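Putative diflavin flavoprotein A 3 (Nostoc sp., PDB 3FNI) probably transfers electrons from NADH to oxygen, reducing it to water, this chain being its flavodoxin-like domain, of a kind that binds FMN. Local coordinates at residues T5-S13 and V34-G42; L50-L60 and T79-A89. All coordinates share one frame; numbering follows the deposited sequence.

Contact 1: residues T5-S13 and V34-G42; sequences TSIGVFYVS and VGVDVVDLG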
# COMPACT_ATOMS: atom_id res chain seq x y z
N THR A 5 1.98 16.15 -2.90
CA THR A 5 1.63 14.95 -3.65
C THR A 5 2.29 13.76 -2.95
O THR A 5 3.51 13.69 -2.85
CB THR A 5 2.15 15.04 -5.08
OG1 THR A 5 1.56 16.19 -5.71
CG2 THR A 5 1.82 13.77 -5.87
N SER A 6 1.47 12.83 -2.49
CA SER A 6 1.99 11.69 -1.76
C SER A 6 1.28 10.38 -2.09
O SER A 6 0.21 10.36 -2.70
CB SER A 6 1.86 11.97 -0.25
OG SER A 6 2.32 10.88 0.53
N ILE A 7 1.91 9.28 -1.68
CA ILE A 7 1.37 7.96 -1.89
C ILE A 7 1.30 7.34 -0.51
O ILE A 7 2.27 7.41 0.26
CB ILE A 7 2.27 7.14 -2.84
CG1 ILE A 7 1.95 5.65 -2.74
CG2 ILE A 7 3.72 7.41 -2.51
CD1 ILE A 7 2.58 4.95 -1.56
N GLY A 8 0.16 6.75 -0.17
CA GLY A 8 -0.00 6.15 1.13
C GLY A 8 0.42 4.70 1.21
O GLY A 8 0.04 3.88 0.37
N VAL A 9 1.22 4.39 2.23
CA VAL A 9 1.72 3.05 2.48
C VAL A 9 1.11 2.57 3.79
O VAL A 9 1.40 3.12 4.86
CB VAL A 9 3.26 3.06 2.58
CG1 VAL A 9 3.78 1.67 2.86
CG2 VAL A 9 3.86 3.60 1.29
N PHE A 10 0.26 1.56 3.71
CA PHE A 10 -0.41 1.04 4.90
C PHE A 10 -0.09 -0.43 5.14
O PHE A 10 -0.31 -1.27 4.28
CB PHE A 10 -1.92 1.18 4.75
CG PHE A 10 -2.37 2.53 4.28
CD1 PHE A 10 -2.16 2.93 2.96
CD2 PHE A 10 -3.03 3.39 5.14
CE1 PHE A 10 -2.61 4.16 2.50
CE2 PHE A 10 -3.49 4.63 4.70
CZ PHE A 10 -3.28 5.02 3.38
N TYR A 11 0.43 -0.73 6.33
CA TYR A 11 0.77 -2.10 6.67
C TYR A 11 0.97 -2.25 8.18
O TYR A 11 1.00 -1.26 8.91
CB TYR A 11 2.04 -2.53 5.93
CG TYR A 11 3.31 -1.87 6.41
CD1 TYR A 11 3.66 -0.58 5.99
CD2 TYR A 11 4.17 -2.53 7.29
CE1 TYR A 11 4.84 0.03 6.44
CE2 TYR A 11 5.35 -1.93 7.74
CZ TYR A 11 5.68 -0.65 7.31
OH TYR A 11 6.85 -0.07 7.74
N VAL A 12 1.09 -3.49 8.64
CA VAL A 12 1.30 -3.76 10.06
C VAL A 12 2.80 -3.88 10.34
O VAL A 12 3.45 -4.85 9.94
CB VAL A 12 0.52 -5.05 10.49
CG1 VAL A 12 0.66 -6.13 9.43
CG2 VAL A 12 1.03 -5.56 11.84
N SER A 13 3.35 -2.89 11.03
CA SER A 13 4.77 -2.90 11.32
C SER A 13 5.19 -4.10 12.16
O SER A 13 4.42 -4.61 12.98
CB SER A 13 5.21 -1.60 12.02
OG SER A 13 4.72 -1.54 13.35
N VAL A 34 8.37 11.53 -5.36
CA VAL A 34 7.00 11.55 -4.86
C VAL A 34 7.01 11.28 -3.35
O VAL A 34 7.74 10.42 -2.87
CB VAL A 34 6.12 10.49 -5.58
CG1 VAL A 34 4.76 10.37 -4.91
CG2 VAL A 34 5.95 10.87 -7.04
N GLY A 35 6.20 12.04 -2.61
CA GLY A 35 6.14 11.88 -1.17
C GLY A 35 5.46 10.61 -0.72
O GLY A 35 4.88 9.88 -1.52
N VAL A 36 5.50 10.33 0.58
CA VAL A 36 4.88 9.13 1.12
C VAL A 36 4.42 9.30 2.57
O VAL A 36 5.07 10.00 3.35
CB VAL A 36 5.86 7.93 1.03
CG1 VAL A 36 7.07 8.19 1.90
CG2 VAL A 36 5.17 6.65 1.43
N ASP A 37 3.29 8.69 2.91
CA ASP A 37 2.76 8.73 4.27
C ASP A 37 2.58 7.30 4.75
O ASP A 37 1.87 6.50 4.13
CB ASP A 37 1.42 9.48 4.32
CG ASP A 37 1.56 10.97 4.05
OD1 ASP A 37 1.65 11.36 2.86
OD2 ASP A 37 1.58 11.76 5.01
N VAL A 38 3.25 6.96 5.84
CA VAL A 38 3.18 5.61 6.38
C VAL A 38 2.22 5.49 7.55
O VAL A 38 2.25 6.30 8.49
CB VAL A 38 4.58 5.13 6.83
CG1 VAL A 38 4.55 3.65 7.15
CG2 VAL A 38 5.60 5.42 5.74
N VAL A 39 1.38 4.47 7.50
CA VAL A 39 0.40 4.24 8.54
C VAL A 39 0.49 2.79 9.03
O VAL A 39 0.47 1.86 8.22
CB VAL A 39 -1.03 4.52 8.02
CG1 VAL A 39 -2.05 4.29 9.13
CG2 VAL A 39 -1.11 5.94 7.51
N ASP A 40 0.60 2.62 10.34
CA ASP A 40 0.67 1.28 10.92
C ASP A 40 -0.76 0.82 11.17
O ASP A 40 -1.50 1.44 11.93
CB ASP A 40 1.46 1.31 12.22
CG ASP A 40 1.39 -0.01 12.99
OD1 ASP A 40 1.32 -1.08 12.35
OD2 ASP A 40 1.42 0.02 14.23
N LEU A 41 -1.15 -0.26 10.50
CA LEU A 41 -2.48 -0.84 10.61
C LEU A 41 -2.70 -1.51 11.96
O LEU A 41 -3.84 -1.78 12.35
CB LEU A 41 -2.70 -1.87 9.51
CG LEU A 41 -2.78 -1.36 8.07
CD1 LEU A 41 -2.92 -2.54 7.12
CD2 LEU A 41 -3.95 -0.40 7.94
N GLY A 42 -1.60 -1.80 12.65
CA GLY A 42 -1.69 -2.43 13.95
C GLY A 42 -1.95 -1.42 15.05
O GLY A 42 -2.62 -1.74 16.04
O HOH W 1 2.13 -3.13 14.40
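Phe-10 and Val-39 lie side by side on one face of the sheet, pointing the same way, with CD2 of the Phe-10 ring 3.7 Å from CB of Val-39; CD2 of Leu-41 adds a methyl against CB of Phe-10. Helix 47-55 covers this face, Leu-50 and Val-54 touching Phe-10. Across the sheet, CG2 of Val-9 and CG2 of Val-36 press together at 3.3 Å, tighter than usual for methyls, and CG1 of Val-38 meets the ring of Tyr-11. Tyr-11 holds that ring between its own backbone N and carbonyl carbon (chi1 70°), which brings CE1 against CG1 of Val-38, the ring also touching helix 18-31.

Between the faces runs a parallel ladder. Its straightest bond, 176° at the hydrogen, joins Val-9 N to Asp-37 O at 2.9 Å. At one end OG of Ser-6 donates to OD1 of Asp-37 in a very short bond, 2.5 Å, while OD2 of Asp-37 forms a salt bridge with Arg-56. At the other end OD1 of Asp-40 takes Ser-13 N at 3.0 Å and Gly-42 N at 3.0 Å from opposite faces of the carboxylate, the second closing an Asx turn. Without the carboxylate, as with an alanine at Asp-40, the amides of Ser-13 and Gly-42 would probably lose their shared acceptor, and the turn at Gly-42 its side-chain bond. Strands 6-11 and 35-40, joined through helix 18-31, form the first beta-alpha-beta unit of a flavodoxin-like fold, with 35-40 at the sheet's edge.

Contact 2: residues L50-L60 and T79-A89; sequences LRELVGRCTGL and TILGSVNEKQA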
# COMPACT_ATOMS: atom_id res chain seq x y z
N LEU A 50 -7.83 9.27 9.07
CA LEU A 50 -7.42 8.17 8.18
C LEU A 50 -8.14 8.32 6.84
O LEU A 50 -7.57 8.00 5.80
CB LEU A 50 -7.77 6.81 8.80
CG LEU A 50 -7.50 5.58 7.92
CD1 LEU A 50 -6.04 5.54 7.48
CD2 LEU A 50 -7.86 4.31 8.69
N ARG A 51 -9.38 8.79 6.88
CA ARG A 51 -10.17 9.00 5.65
C ARG A 51 -9.56 10.16 4.88
O ARG A 51 -9.52 10.15 3.65
CB ARG A 51 -11.62 9.35 5.97
CG ARG A 51 -12.45 8.26 6.61
CD ARG A 51 -13.95 8.58 6.47
NE ARG A 51 -14.78 7.51 7.02
CZ ARG A 51 -14.84 7.20 8.31
NH1 ARG A 51 -14.13 7.88 9.19
NH2 ARG A 51 -15.60 6.19 8.71
N GLU A 52 -9.12 11.18 5.62
CA GLU A 52 -8.52 12.36 5.03
C GLU A 52 -7.20 12.05 4.37
O GLU A 52 -6.86 12.62 3.33
CB GLU A 52 -8.25 13.41 6.09
CG GLU A 52 -9.45 14.15 6.59
CD GLU A 52 -9.03 15.39 7.34
OE1 GLU A 52 -8.40 15.24 8.42
OE2 GLU A 52 -9.31 16.50 6.85
N LEU A 53 -6.43 11.16 4.99
CA LEU A 53 -5.13 10.80 4.46
C LEU A 53 -5.30 10.06 3.14
O LEU A 53 -4.68 10.41 2.14
CB LEU A 53 -4.36 9.93 5.45
CG LEU A 53 -3.16 9.12 4.93
CD1 LEU A 53 -2.28 9.94 4.01
CD2 LEU A 53 -2.38 8.64 6.14
N VAL A 54 -6.15 9.04 3.16
CA VAL A 54 -6.40 8.27 1.95
C VAL A 54 -6.92 9.22 0.88
O VAL A 54 -6.55 9.11 -0.29
CB VAL A 54 -7.45 7.17 2.21
CG1 VAL A 54 -7.86 6.52 0.90
CG2 VAL A 54 -6.88 6.12 3.16
N GLY A 55 -7.76 10.15 1.30
CA GLY A 55 -8.33 11.12 0.39
C GLY A 55 -7.32 11.98 -0.35
O GLY A 55 -7.56 12.36 -1.50
N ARG A 56 -6.21 12.31 0.29
CA ARG A 56 -5.21 13.14 -0.37
C ARG A 56 -4.04 12.35 -0.97
O ARG A 56 -3.04 12.94 -1.37
CB ARG A 56 -4.70 14.23 0.57
CG ARG A 56 -3.93 13.72 1.76
CD ARG A 56 -3.32 14.89 2.52
NE ARG A 56 -2.63 14.45 3.73
CZ ARG A 56 -1.48 13.77 3.74
NH1 ARG A 56 -0.86 13.45 2.62
NH2 ARG A 56 -0.95 13.42 4.90
N CYS A 57 -4.17 11.03 -1.03
CA CYS A 57 -3.12 10.20 -1.63
C CYS A 57 -3.48 9.88 -3.08
O CYS A 57 -4.62 9.53 -3.38
CB CYS A 57 -2.94 8.88 -0.84
SG CYS A 57 -2.03 9.07 0.75
N THR A 58 -2.51 10.01 -3.98
CA THR A 58 -2.72 9.73 -5.39
C THR A 58 -2.44 8.24 -5.61
O THR A 58 -3.02 7.61 -6.49
CB THR A 58 -1.78 10.58 -6.28
OG1 THR A 58 -1.92 11.97 -5.92
CG2 THR A 58 -2.10 10.42 -7.75
N GLY A 59 -1.55 7.69 -4.78
CA GLY A 59 -1.19 6.29 -4.87
C GLY A 59 -1.34 5.55 -3.55
O GLY A 59 -1.34 6.18 -2.49
N LEU A 60 -1.48 4.23 -3.59
CA LEU A 60 -1.64 3.44 -2.37
C LEU A 60 -0.87 2.12 -2.39
O LEU A 60 -0.74 1.46 -3.42
CB LEU A 60 -3.12 3.16 -2.13
CG LEU A 60 -4.03 4.39 -2.04
CD1 LEU A 60 -5.48 3.97 -2.21
CD2 LEU A 60 -3.82 5.09 -0.71
N THR A 79 -12.26 1.19 6.57
CA THR A 79 -12.23 2.64 6.42
C THR A 79 -11.49 3.03 5.15
O THR A 79 -11.89 3.96 4.45
CB THR A 79 -11.55 3.29 7.64
OG1 THR A 79 -12.13 2.77 8.84
CG2 THR A 79 -11.74 4.79 7.61
N ILE A 80 -10.41 2.31 4.84
CA ILE A 80 -9.63 2.61 3.65
C ILE A 80 -10.44 2.27 2.39
O ILE A 80 -10.42 3.02 1.41
CB ILE A 80 -8.30 1.80 3.64
CG1 ILE A 80 -7.40 2.26 4.80
CG2 ILE A 80 -7.56 2.02 2.32
CD1 ILE A 80 -6.11 1.46 4.95
N LEU A 81 -11.15 1.15 2.44
CA LEU A 81 -11.98 0.69 1.33
C LEU A 81 -13.12 1.66 1.04
O LEU A 81 -13.60 1.75 -0.09
CB LEU A 81 -12.55 -0.69 1.63
CG LEU A 81 -11.56 -1.86 1.59
CD1 LEU A 81 -12.22 -3.12 2.14
CD2 LEU A 81 -11.09 -2.08 0.16
N GLY A 82 -13.55 2.39 2.06
CA GLY A 82 -14.61 3.35 1.86
C GLY A 82 -14.09 4.76 1.68
O GLY A 82 -14.88 5.67 1.41
N SER A 83 -12.78 4.96 1.81
CA SER A 83 -12.20 6.30 1.68
C SER A 83 -11.42 6.51 0.40
O SER A 83 -10.98 7.62 0.09
CB SER A 83 -11.29 6.58 2.87
OG SER A 83 -12.01 6.51 4.08
N VAL A 84 -11.25 5.41 -0.32
CA VAL A 84 -10.52 5.40 -1.57
C VAL A 84 -11.42 5.84 -2.72
O VAL A 84 -12.64 5.84 -2.60
CB VAL A 84 -9.98 3.98 -1.83
CG1 VAL A 84 -9.58 3.80 -3.26
CG2 VAL A 84 -8.80 3.72 -0.92
N ASN A 85 -10.80 6.25 -3.83
CA ASN A 85 -11.55 6.66 -5.01
C ASN A 85 -10.95 6.00 -6.25
O ASN A 85 -9.79 5.60 -6.27
CB ASN A 85 -11.60 8.20 -5.12
CG ASN A 85 -10.31 8.82 -5.62
OD1 ASN A 85 -10.01 8.76 -6.81
ND2 ASN A 85 -9.55 9.43 -4.72
N GLU A 86 -11.79 5.85 -7.28
CA GLU A 86 -11.42 5.21 -8.53
C GLU A 86 -10.26 5.82 -9.32
O GLU A 86 -9.68 5.16 -10.18
CB GLU A 86 -12.64 5.14 -9.45
CG GLU A 86 -13.32 6.48 -9.65
CD GLU A 86 -14.23 6.52 -10.86
OE1 GLU A 86 -15.18 5.71 -10.92
OE2 GLU A 86 -14.01 7.36 -11.75
N LYS A 87 -9.92 7.07 -9.02
CA LYS A 87 -8.85 7.78 -9.73
C LYS A 87 -7.46 7.42 -9.23
O LYS A 87 -6.46 7.89 -9.79
CB LYS A 87 -9.06 9.29 -9.61
CG LYS A 87 -10.34 9.81 -10.25
CD LYS A 87 -10.18 10.02 -11.75
CE LYS A 87 -9.18 11.15 -12.03
NZ LYS A 87 -8.95 11.38 -13.49
N GLN A 88 -7.37 6.62 -8.18
CA GLN A 88 -6.04 6.28 -7.71
C GLN A 88 -5.59 4.88 -8.09
O GLN A 88 -6.35 4.09 -8.66
CB GLN A 88 -5.93 6.52 -6.20
CG GLN A 88 -7.04 5.93 -5.37
CD GLN A 88 -7.24 6.64 -4.04
OE1 GLN A 88 -8.06 6.22 -3.23
NE2 GLN A 88 -6.49 7.72 -3.82
N ALA A 89 -4.32 4.59 -7.81
CA ALA A 89 -3.72 3.31 -8.12
C ALA A 89 -3.31 2.65 -6.80
O ALA A 89 -2.95 3.34 -5.84
CB ALA A 89 -2.52 3.52 -9.01
O HOH W 2 -5.31 9.42 -7.98
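Leu-60 N donates to Ala-89 O at 2.8 Å, where Gly-59 pairs in parallel with Ala-89. Further back, helices 50-55 and 79-83 pass 9.0 Å apart at their axes, with 47° between their directions. A type I turn from Asn-85 to Gln-88 leads toward the sheet, and a water donates to both Thr-58 O and Lys-87 O.

Val-54 fills the middle of the helix pair: its CG1, anti to the backbone N (chi1 171°), reaches CG2 of Val-84 at 3.5 Å, and its CG2 rests on CG1 of Ile-80. CD1 of Leu-60 comes tip to tip with Val-84 CG2, 3.6 Å away. In the flavodoxin-like fold this packs helix 47-55 against the end of helix 70-83 and the loop after it, with Leu-60 reaching up from strand 57-63, where the right-handed beta-alpha-beta crossover to strand 89-93 begins. Gln-88 lays CB against Thr-58 O at 3.1 Å and CD near CD1 of Leu-60 at 3.7 Å. Toward the surface, CG2 of Thr-79 sits over one face of the Arg-51 guanidinium, 4.0 Å from CZ. Ser-83 OG turns back to donate to Thr-79 O at 2.6 Å, while its CB packs against CB of Val-54.

Contact 1 closes before contact 2 opens along the chain, and their centres lie about 11 Å apart. Strand 35-40 is followed by helix 47-55, which carries the first part of contact 2, and CG2 of Val-39 packs against CD2 of Leu-53 at 3.3 Å. The same parallel sheet takes in both: strands 6-11 and 57-63 are neighbours in it, probably hydrogen-bonded from Gly-8 N to Gly-59 O at 2.8 Å. Phe-10 joins the two sets of side chains, since it also touches Ile-80 of helix 70-83. Two beta-alpha-beta units of the flavodoxin-like domain, linked through helix 47-55, thus share one sheet, building it outward from strand 6-11 in both directions.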